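Local coordinates for rRNA adenine N-6-methyltransferase (Saccharopolyspora erythraea, PDB 6NVM), which dimethylates N6 of a specific adenine of 23S rRNA with S-adenosylmethionine as methyl donor, lowering the affinity of ribosomes for macrolide, lincosamide and streptogramin B antibiotics, at residues Glu133-Val138 against Ala156-Thr161; Tyr178-Arg183 against Val276-Arg281; Thr185-Pro190 against Met237-Phe242. One frame throughout, in Å; residues are numbered along the deposited sequence. Where two conformers were deposited one is given.

Overall arrangement
Following the chain from the N terminus, contact 1 closes first: Glu-133-Val-138 and Ala-156-Thr-161 are the ends of a short loop through helix 146-155, a beta-alpha-beta unit of the Rossmann-like methyltransferase sheet. Contact 2 opens later and closes after 92 intervening residues, joining the loop before helix 183-188 to the loop before helix 282-292. Contact 3 is nested inside that long loop and ties helix 183-188 to helix 228-243. Contacts 2 and 3 touch, through the Arg-183 to Glu-239 salt bridge and Val-277 on Phe-242, and together join the catalytic domain to the C-terminal helical domain. Contact 1 lies about 27 Å from contact 2, centre to centre.

Contact 1 (Glu133-Val138 against Ala156-Thr161); sequences EPFAFV and APTIET
Phe-135 and Ile-159 pair where strands 135-140 and 159-167 begin to run parallel, the two strands of a beta-alpha-beta unit in the Rossmann-like methyltransferase sheet. Chi1 of Phe-135 (76°) sets CG between the backbone N and the carbonyl carbon; the ring lies against Ile-159 and Thr-158. Ile-159 CG1 lies over one face, 4.2 Å from the ring centroid and offset toward the rim, a CH-pi contact. Round the edge, in the ring plane, come Ala-156 CB, 3.8 Å from Phe-135 CZ, and the hydroxyl oxygen of Thr-158. That OG1 donates to Glu-133 O at 2.7 Å, approaching from above the carbonyl plane; Pro-131 O is a second carbonyl partner, so the single hydroxyl proton must be shared or alternate between the two. Beyond the ring, Ile-159 CG1 is anti to the backbone N (chi1 -166°), and the CD1 it carries meets Phe-137 CB.

Two backbone bonds join the strands: Glu-160 N to Phe-135 O, 2.8 Å, and Phe-137 N to Thr-161 O, 2.9 Å. A water bridges Phe-137 O and Thr-161 OG1, the latter also bonded to Ala-66 O. The carboxylates turn elsewhere, Glu-160 to Arg-69 and Glu-133 to Arg-93. Apolar packing on the Phe-135 ring thus adjoins a polar edge, where the Thr-158 hydroxyl serves backbone carbonyls as the strands start.

Contact 2 (Tyr178-Arg183 against Val276-Arg281); sequences YGRWSR and VVAYVR. With SO4 (sulfate ion), chain B.
Trp-181 and Ala-278 meet where two surface loops join the domains: the loop before helix 183-188, on the Rossmann-like catalytic domain, and the loop before helix 282-292 of the C-terminal helical domain, which contains the 3-10 turn 277-279.

Of the polar links, one is direct. Trp-181 N donates to Ala-278 O at 2.8 Å, in the carbonyl plane but bent, with 140° at the hydrogen. A water makes a second, three-way link: it accepts from Trp-181 NE1 and donates to Gly-179 O and Tyr-279 O.

Rings and flat groups supply the packing. Arg-281 CA lies over the five-membered ring of Trp-181, 4.3 Å from its centroid, in a CH-pi contact. Val-280 O comes within 3.3 Å of Trp-181 CD1, obliquely to the ring. Arg-180 extends from CG to NE past Ala-278, whose CB sits 3.8 Å over one face of the guanidinium. Tyr-279 CE1 meets that group at its edge, the two planes 72° apart, while Arg-180 CB and CA lie over a face of the phenol. Gly-179 takes a positive phi, and its carbonyl oxygen lies 3.1 Å from Tyr-279 CD2.

Next to this junction, Ser-182 is the N-cap of helix 183-188. A sulfate, probably from the crystallisation liquor, sits at that helix start, also hydrogen-bonded to Leu-184 N; Ser-182 OG donates to its O3 at 2.7 Å.

Contact 3 (Thr185-Pro190 against Met237-Phe242); sequences TVMTWP and MVELCF
The interface between the catalytic domain and the C-terminal helical domain brings Val-186 and Met-187, on helix 183-188, against Val-238, Glu-239 and Phe-242 on helix 228-243. No hydrogen bond crosses between the two segments; the contact is made by side chains, and the nearest alpha carbons, the CA atoms of Met-187 and Val-238, are 6.5 Å apart.

Val-238 is the residue both partners share. Both valines hold CG1 anti to the backbone N, and these branches meet: Val-186 CG1 is 3.7 Å from Val-238 CG1, with Val-238 CG2 also close by, and the two side chains cross obliquely. The other methyl of Val-186, CG2, approaches Phe-242 CZ at 4.2 Å.

Met-187 comes in alongside. In the modelled conformer, one of two deposited, its side chain and that of Val-238 slide past each other in opposite directions, with Met-187 SD 3.6 Å from Val-238 CG1. Chi2 (-85°) sets SD beside Val-238, and chi3 (-71°) turns CE toward Glu-239, whose side chain Met-187 crosses at about a right angle. In this conformer CE touches the side of the acidic chain, 3.7 Å from Glu-239 CG. The carboxylate itself has its main partner in Arg-183, and that ion pair probably limits its rotation.

Around this patch, Tyr-234 OH bonds Val-186 O, Trp-285 of helix 282-292 packs on Val-186, and Val-277 packs on Phe-242. Helix 183-188 lies between strands 159-167 and 192-200 of the Rossmann-like sheet, while helix 228-243 follows the last strand, 213-220, and belongs to the small C-terminal helical domain, a two-domain layout as in other Erm and KsgA-type methyltransferases.

Contact 1 (Glu133-Val138 against Ala156-Thr161)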
loop_
_atom_site.group_PDB
_atom_site.type_symbol
_atom_site.label_atom_id
_atom_site.label_comp_id
_atom_site.label_asym_id
_atom_site.label_seq_id
_atom_site.Cartn_x
_atom_site.Cartn_y
_atom_site.Cartn_z
ATOM N N GLU A 133 12.968 13.943 0.285
ATOM C CA GLU A 133 12.076 14.864 -0.408
ATOM C C GLU A 133 10.858 14.073 -0.863
ATOM O O GLU A 133 10.897 12.835 -0.855
ATOM C CB GLU A 133 12.780 15.515 -1.602
ATOM C CG GLU A 133 13.323 14.500 -2.609
ATOM C CD GLU A 133 13.846 15.135 -3.888
ATOM O OE1 GLU A 133 13.248 16.123 -4.364
ATOM O OE2 GLU A 133 14.858 14.638 -4.426
ATOM N N PRO A 134 9.766 14.727 -1.256
ATOM C CA PRO A 134 8.605 13.976 -1.743
ATOM C C PRO A 134 8.989 13.105 -2.931
ATOM O O PRO A 134 9.824 13.481 -3.757
ATOM C CB PRO A 134 7.605 15.070 -2.133
ATOM C CG PRO A 134 8.026 16.271 -1.352
ATOM C CD PRO A 134 9.520 16.180 -1.251
ATOM N N PHE A 135 8.380 11.925 -3.005
ATOM C CA PHE A 135 8.693 10.982 -4.069
ATOM C C PHE A 135 7.543 9.999 -4.197
ATOM O O PHE A 135 6.648 9.941 -3.350
ATOM C CB PHE A 135 10.007 10.243 -3.794
ATOM C CG PHE A 135 9.887 9.171 -2.742
ATOM C CD1 PHE A 135 9.844 9.506 -1.403
ATOM C CD2 PHE A 135 9.812 7.830 -3.100
ATOM C CE1 PHE A 135 9.723 8.519 -0.421
ATOM C CE2 PHE A 135 9.694 6.838 -2.126
ATOM C CZ PHE A 135 9.650 7.193 -0.786
ATOM N N ALA A 136 7.578 9.229 -5.280
ATOM C CA ALA A 136 6.640 8.148 -5.510
ATOM C C ALA A 136 7.404 6.844 -5.680
ATOM O O ALA A 136 8.530 6.828 -6.180
ATOM C CB ALA A 136 5.778 8.412 -6.749
ATOM N N PHE A 137 6.783 5.749 -5.244
ATOM C CA PHE A 137 7.313 4.411 -5.455
ATOM C C PHE A 137 6.439 3.680 -6.459
ATOM O O PHE A 137 5.210 3.762 -6.392
ATOM C CB PHE A 137 7.357 3.605 -4.151
ATOM C CG PHE A 137 7.684 2.161 -4.362
ATOM C CD1 PHE A 137 9.000 1.753 -4.504
ATOM C CD2 PHE A 137 6.685 1.215 -4.453
ATOM C CE1 PHE A 137 9.315 0.425 -4.710
ATOM C CE2 PHE A 137 6.996 -0.126 -4.657
ATOM C CZ PHE A 137 8.315 -0.516 -4.783
ATOM N N VAL A 138 7.077 2.968 -7.384
ATOM C CA VAL A 138 6.391 2.072 -8.311
ATOM C C VAL A 138 7.132 0.747 -8.310
ATOM O O VAL A 138 8.366 0.724 -8.333
ATOM C CB VAL A 138 6.333 2.656 -9.740
ATOM C CG1 VAL A 138 5.649 1.686 -10.687
ATOM C CG2 VAL A 138 5.614 3.985 -9.743
ATOM N N ALA A 156 8.259 5.380 4.937
ATOM C CA ALA A 156 8.943 6.498 4.294
ATOM C C ALA A 156 8.168 7.791 4.529
ATOM O O ALA A 156 7.100 7.979 3.941
ATOM C CB ALA A 156 9.095 6.237 2.799
ATOM N N PRO A 157 8.662 8.710 5.363
ATOM C CA PRO A 157 7.820 9.848 5.764
ATOM C C PRO A 157 7.495 10.824 4.643
ATOM O O PRO A 157 6.510 11.562 4.775
ATOM C CB PRO A 157 8.641 10.525 6.871
ATOM C CG PRO A 157 10.040 10.100 6.630
ATOM C CD PRO A 157 9.960 8.712 6.061
ATOM N N THR A 158 8.273 10.867 3.561
ATOM C CA THR A 158 8.030 11.816 2.477
ATOM C C THR A 158 7.326 11.198 1.275
ATOM O O THR A 158 7.124 11.893 0.273
ATOM C CB THR A 158 9.342 12.447 1.993
ATOM O OG1 THR A 158 10.117 11.462 1.307
ATOM C CG2 THR A 158 10.157 13.032 3.152
ATOM N N ILE A 159 6.956 9.920 1.330
ATOM C CA ILE A 159 6.322 9.301 0.175
ATOM C C ILE A 159 4.985 9.979 -0.087
ATOM O O ILE A 159 4.286 10.408 0.843
ATOM C CB ILE A 159 6.151 7.788 0.386
ATOM C CG1 ILE A 159 5.817 7.097 -0.935
ATOM C CG2 ILE A 159 5.052 7.487 1.408
ATOM C CD1 ILE A 159 5.963 5.584 -0.893
ATOM N N GLU A 160 4.635 10.102 -1.369
ATOM C CA GLU A 160 3.310 10.559 -1.775
ATOM C C GLU A 160 2.416 9.386 -2.143
ATOM O O GLU A 160 1.360 9.194 -1.533
ATOM C CB GLU A 160 3.399 11.530 -2.962
ATOM C CG GLU A 160 3.938 12.884 -2.606
ATOM C CD GLU A 160 3.621 13.935 -3.659
ATOM O OE1 GLU A 160 3.083 13.576 -4.729
ATOM O OE2 GLU A 160 3.905 15.121 -3.409
ATOM N N THR A 161 2.820 8.602 -3.143
ATOM C CA THR A 161 2.059 7.448 -3.585
ATOM C C THR A 161 2.985 6.259 -3.771
ATOM O O THR A 161 4.182 6.411 -4.040
ATOM C CB THR A 161 1.330 7.707 -4.908
ATOM O OG1 THR A 161 2.297 7.849 -5.957
ATOM C CG2 THR A 161 0.484 8.953 -4.807
HETATM O O HOH W 1 3.201 5.582 -7.316
#

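Contact 2 (Tyr178-Arg183 against Val276-Arg281)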
loop_
_atom_site.group_PDB
_atom_site.type_symbol
_atom_site.label_atom_id
_atom_site.label_comp_id
_atom_site.label_asym_id
_atom_site.label_seq_id
_atom_site.Cartn_x
_atom_site.Cartn_y
_atom_site.Cartn_z
ATOM N N TYR A 178 -13.208 -7.036 -1.303
ATOM C CA TYR A 178 -14.340 -7.950 -1.177
ATOM C C TYR A 178 -14.919 -7.976 0.238
ATOM O O TYR A 178 -15.622 -8.926 0.594
ATOM C CB TYR A 178 -13.950 -9.364 -1.619
ATOM C CG TYR A 178 -12.906 -10.053 -0.764
ATOM C CD1 TYR A 178 -13.254 -10.688 0.422
ATOM C CD2 TYR A 178 -11.577 -10.096 -1.161
ATOM C CE1 TYR A 178 -12.305 -11.327 1.197
ATOM C CE2 TYR A 178 -10.618 -10.731 -0.394
ATOM C CZ TYR A 178 -10.987 -11.346 0.784
ATOM O OH TYR A 178 -10.036 -11.982 1.552
ATOM N N GLY A 179 -14.649 -6.956 1.052
ATOM C CA GLY A 179 -15.311 -6.787 2.327
ATOM C C GLY A 179 -14.479 -7.146 3.542
ATOM O O GLY A 179 -14.842 -6.752 4.655
ATOM N N ARG A 180 -13.383 -7.878 3.365
ATOM C CA ARG A 180 -12.510 -8.259 4.466
ATOM C C ARG A 180 -11.308 -7.320 4.510
ATOM O O ARG A 180 -10.722 -6.999 3.473
ATOM C CB ARG A 180 -12.049 -9.710 4.311
ATOM C CG ARG A 180 -11.521 -10.340 5.584
ATOM C CD ARG A 180 -11.200 -11.818 5.390
ATOM N NE ARG A 180 -10.378 -12.338 6.483
ATOM C CZ ARG A 180 -10.851 -12.864 7.610
ATOM N NH1 ARG A 180 -12.158 -12.958 7.822
ATOM N NH2 ARG A 180 -10.007 -13.301 8.536
ATOM N N TRP A 181 -10.940 -6.890 5.718
ATOM C CA TRP A 181 -9.986 -5.802 5.903
ATOM C C TRP A 181 -8.765 -6.270 6.679
ATOM O O TRP A 181 -8.892 -6.904 7.733
ATOM C CB TRP A 181 -10.639 -4.626 6.630
ATOM C CG TRP A 181 -11.679 -3.970 5.803
ATOM C CD1 TRP A 181 -13.015 -4.242 5.794
ATOM C CD2 TRP A 181 -11.469 -2.941 4.836
ATOM N NE1 TRP A 181 -13.653 -3.438 4.883
ATOM C CE2 TRP A 181 -12.725 -2.630 4.280
ATOM C CE3 TRP A 181 -10.341 -2.250 4.388
ATOM C CZ2 TRP A 181 -12.887 -1.655 3.304
ATOM C CZ3 TRP A 181 -10.504 -1.281 3.413
ATOM C CH2 TRP A 181 -11.770 -0.995 2.881
ATOM N N SER A 182 -7.592 -5.940 6.154
ATOM C CA SER A 182 -6.341 -6.182 6.852
ATOM C C SER A 182 -6.231 -5.282 8.077
ATOM O O SER A 182 -6.627 -4.114 8.049
ATOM C CB SER A 182 -5.168 -5.922 5.907
ATOM O OG SER A 182 -3.942 -5.822 6.609
ATOM N N ARG A 183 -5.686 -5.839 9.158
ATOM C CA ARG A 183 -5.431 -5.052 10.358
ATOM C C ARG A 183 -4.513 -3.871 10.065
ATOM O O ARG A 183 -4.730 -2.763 10.569
ATOM C CB ARG A 183 -4.819 -5.954 11.430
ATOM C CG ARG A 183 -4.317 -5.246 12.690
ATOM C CD ARG A 183 -3.535 -6.224 13.565
ATOM N NE ARG A 183 -2.531 -5.572 14.406
ATOM C CZ ARG A 183 -1.336 -5.168 13.977
ATOM N NH1 ARG A 183 -0.990 -5.319 12.704
ATOM N NH2 ARG A 183 -0.486 -4.589 14.819
ATOM N N VAL A 276 -18.056 -9.363 13.027
ATOM C CA VAL A 276 -16.761 -9.941 12.682
ATOM C C VAL A 276 -15.779 -8.797 12.463
ATOM O O VAL A 276 -15.983 -7.949 11.587
ATOM C CB VAL A 276 -16.864 -10.831 11.436
ATOM C CG1 VAL A 276 -15.545 -11.549 11.190
ATOM C CG2 VAL A 276 -18.008 -11.834 11.575
ATOM N N VAL A 277 -14.714 -8.772 13.264
ATOM C CA VAL A 277 -13.814 -7.622 13.298
ATOM C C VAL A 277 -13.281 -7.311 11.906
ATOM O O VAL A 277 -13.217 -6.145 11.498
ATOM C CB VAL A 277 -12.678 -7.878 14.304
ATOM C CG1 VAL A 277 -11.656 -6.752 14.287
ATOM C CG2 VAL A 277 -13.255 -8.039 15.700
ATOM N N ALA A 278 -12.909 -8.344 11.149
ATOM C CA ALA A 278 -12.299 -8.147 9.840
ATOM C C ALA A 278 -13.253 -7.549 8.813
ATOM O O ALA A 278 -12.789 -7.119 7.751
ATOM C CB ALA A 278 -11.752 -9.477 9.318
ATOM N N TYR A 279 -14.557 -7.506 9.085
ATOM C CA TYR A 279 -15.516 -6.948 8.138
ATOM C C TYR A 279 -16.013 -5.562 8.536
ATOM O O TYR A 279 -16.824 -4.979 7.811
ATOM C CB TYR A 279 -16.701 -7.903 7.959
ATOM C CG TYR A 279 -16.387 -9.043 7.017
ATOM C CD1 TYR A 279 -15.748 -10.190 7.472
ATOM C CD2 TYR A 279 -16.707 -8.963 5.667
ATOM C CE1 TYR A 279 -15.445 -11.229 6.612
ATOM C CE2 TYR A 279 -16.408 -9.998 4.797
ATOM C CZ TYR A 279 -15.776 -11.128 5.275
ATOM O OH TYR A 279 -15.477 -12.160 4.410
ATOM N N VAL A 280 -15.530 -5.012 9.649
ATOM C CA VAL A 280 -15.783 -3.609 9.961
ATOM C C VAL A 280 -14.992 -2.736 8.994
ATOM O O VAL A 280 -13.801 -2.970 8.757
ATOM C CB VAL A 280 -15.403 -3.308 11.418
ATOM C CG1 VAL A 280 -15.707 -1.850 11.769
ATOM C CG2 VAL A 280 -16.124 -4.259 12.363
ATOM N N ARG A 281 -15.647 -1.719 8.437
ATOM C CA ARG A 281 -15.006 -0.865 7.452
ATOM C C ARG A 281 -14.188 0.236 8.122
ATOM O O ARG A 281 -14.450 0.620 9.264
ATOM C CB ARG A 281 -16.054 -0.241 6.531
ATOM C CG ARG A 281 -16.793 -1.253 5.661
ATOM C CD ARG A 281 -17.701 -0.574 4.644
ATOM N NE ARG A 281 -18.936 -0.071 5.249
ATOM C CZ ARG A 281 -20.073 -0.762 5.332
ATOM N NH1 ARG A 281 -20.149 -1.996 4.849
ATOM N NH2 ARG A 281 -21.142 -0.218 5.901
HETATM S S SO4 B . -1.558 -7.386 9.420
HETATM O O1 SO4 B . -1.773 -8.754 9.883
HETATM O O2 SO4 B . -1.249 -6.530 10.562
HETATM O O3 SO4 B . -2.768 -6.905 8.757
HETATM O O4 SO4 B . -0.440 -7.353 8.478
HETATM O O HOH W 2 -16.517 -4.565 4.940
#

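Contact 3 (Thr185-Pro190 against Met237-Phe242)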
loop_
_atom_site.group_PDB
_atom_site.type_symbol
_atom_site.label_atom_id
_atom_site.label_comp_id
_atom_site.label_asym_id
_atom_site.label_seq_id
_atom_site.Cartn_x
_atom_site.Cartn_y
_atom_site.Cartn_z
ATOM N N THR A 185 -4.182 -2.248 7.308
ATOM C CA THR A 185 -4.935 -1.236 6.574
ATOM C C THR A 185 -5.752 -0.367 7.524
ATOM O O THR A 185 -5.775 0.862 7.391
ATOM C CB THR A 185 -5.850 -1.904 5.543
ATOM O OG1 THR A 185 -5.061 -2.687 4.638
ATOM C CG2 THR A 185 -6.623 -0.864 4.747
ATOM N N VAL A 186 -6.425 -0.991 8.492
ATOM C CA VAL A 186 -7.221 -0.235 9.458
ATOM C C VAL A 186 -6.321 0.643 10.321
ATOM O O VAL A 186 -6.633 1.815 10.576
ATOM C CB VAL A 186 -8.063 -1.200 10.311
ATOM C CG1 VAL A 186 -8.827 -0.446 11.403
ATOM C CG2 VAL A 186 -9.020 -1.997 9.428
ATOM N N MET A 187 -5.192 0.091 10.779
ATOM C CA MET A 187 -4.282 0.833 11.649
ATOM C C MET A 187 -3.728 2.072 10.958
ATOM O O MET A 187 -3.559 3.121 11.593
ATOM C CB MET A 187 -3.132 -0.073 12.091
ATOM C CG MET A 187 -3.541 -1.202 13.024
ATOM S SD MET A 187 -3.591 -0.694 14.756
ATOM C CE MET A 187 -1.851 -0.500 15.118
ATOM N N THR A 188 -3.409 1.970 9.668
ATOM C CA THR A 188 -2.768 3.057 8.936
ATOM C C THR A 188 -3.754 3.936 8.176
ATOM O O THR A 188 -3.339 4.947 7.600
ATOM C CB THR A 188 -1.733 2.498 7.944
ATOM O OG1 THR A 188 -2.383 1.657 6.986
ATOM C CG2 THR A 188 -0.661 1.704 8.674
ATOM N N TRP A 189 -5.037 3.586 8.173
ATOM C CA TRP A 189 -6.035 4.366 7.447
ATOM C C TRP A 189 -6.027 5.847 7.798
ATOM O O TRP A 189 -6.285 6.667 6.900
ATOM C CB TRP A 189 -7.424 3.767 7.712
ATOM C CG TRP A 189 -8.478 4.249 6.777
ATOM C CD1 TRP A 189 -9.417 5.212 7.016
ATOM C CD2 TRP A 189 -8.705 3.792 5.441
ATOM N NE1 TRP A 189 -10.215 5.380 5.910
ATOM C CE2 TRP A 189 -9.799 4.519 4.930
ATOM C CE3 TRP A 189 -8.093 2.835 4.629
ATOM C CZ2 TRP A 189 -10.295 4.314 3.643
ATOM C CZ3 TRP A 189 -8.584 2.636 3.350
ATOM C CH2 TRP A 189 -9.675 3.369 2.872
ATOM N N PRO A 190 -5.779 6.263 9.043
ATOM C CA PRO A 190 -5.704 7.705 9.317
ATOM C C PRO A 190 -4.560 8.394 8.599
ATOM O O PRO A 190 -4.610 9.617 8.439
ATOM C CB PRO A 190 -5.534 7.768 10.838
ATOM C CG PRO A 190 -6.104 6.491 11.333
ATOM C CD PRO A 190 -5.749 5.477 10.287
ATOM N N MET A 237 -7.054 1.147 20.231
ATOM C CA MET A 237 -8.391 0.577 20.094
ATOM C C MET A 237 -8.424 -0.501 19.017
ATOM O O MET A 237 -9.034 -1.560 19.209
ATOM C CB MET A 237 -9.402 1.679 19.770
ATOM C CG MET A 237 -10.826 1.182 19.483
ATOM S SD MET A 237 -11.797 2.338 18.500
ATOM C CE MET A 237 -10.966 2.227 16.908
ATOM N N VAL A 238 -7.798 -0.239 17.868
ATOM C CA VAL A 238 -7.791 -1.215 16.783
ATOM C C VAL A 238 -7.053 -2.473 17.214
ATOM O O VAL A 238 -7.535 -3.594 17.012
ATOM C CB VAL A 238 -7.176 -0.597 15.515
ATOM C CG1 VAL A 238 -7.033 -1.645 14.421
ATOM C CG2 VAL A 238 -8.043 0.560 15.025
ATOM N N GLU A 239 -5.874 -2.304 17.818
ATOM C CA GLU A 239 -5.134 -3.444 18.352
ATOM C C GLU A 239 -6.008 -4.267 19.290
ATOM O O GLU A 239 -6.104 -5.491 19.157
ATOM C CB GLU A 239 -3.884 -2.961 19.089
ATOM C CG GLU A 239 -2.801 -2.388 18.192
ATOM C CD GLU A 239 -2.011 -3.460 17.460
ATOM O OE1 GLU A 239 -2.441 -4.634 17.457
ATOM O OE2 GLU A 239 -0.949 -3.125 16.892
ATOM N N LEU A 240 -6.656 -3.598 20.243
ATOM C CA LEU A 240 -7.470 -4.293 21.234
ATOM C C LEU A 240 -8.537 -5.160 20.576
ATOM O O LEU A 240 -8.766 -6.301 20.992
ATOM C CB LEU A 240 -8.114 -3.270 22.172
ATOM C CG LEU A 240 -9.171 -3.789 23.145
ATOM C CD1 LEU A 240 -8.586 -4.851 24.061
ATOM C CD2 LEU A 240 -9.740 -2.626 23.945
ATOM N N CYS A 241 -9.204 -4.636 19.550
ATOM C CA CYS A 241 -10.324 -5.353 18.950
ATOM C C CYS A 241 -9.870 -6.498 18.056
ATOM O O CYS A 241 -10.581 -7.502 17.942
ATOM C CB CYS A 241 -11.197 -4.386 18.149
ATOM S SG CYS A 241 -12.075 -3.178 19.165
ATOM N N PHE A 242 -8.705 -6.376 17.417
ATOM C CA PHE A 242 -8.235 -7.428 16.528
ATOM C C PHE A 242 -7.683 -8.638 17.276
ATOM O O PHE A 242 -7.480 -9.685 16.651
ATOM C CB PHE A 242 -7.180 -6.872 15.564
ATOM C CG PHE A 242 -7.756 -6.375 14.264
ATOM C CD1 PHE A 242 -8.218 -5.071 14.143
ATOM C CD2 PHE A 242 -7.858 -7.221 13.167
ATOM C CE1 PHE A 242 -8.758 -4.613 12.952
ATOM C CE2 PHE A 242 -8.394 -6.772 11.967
ATOM C CZ PHE A 242 -8.848 -5.468 11.859
#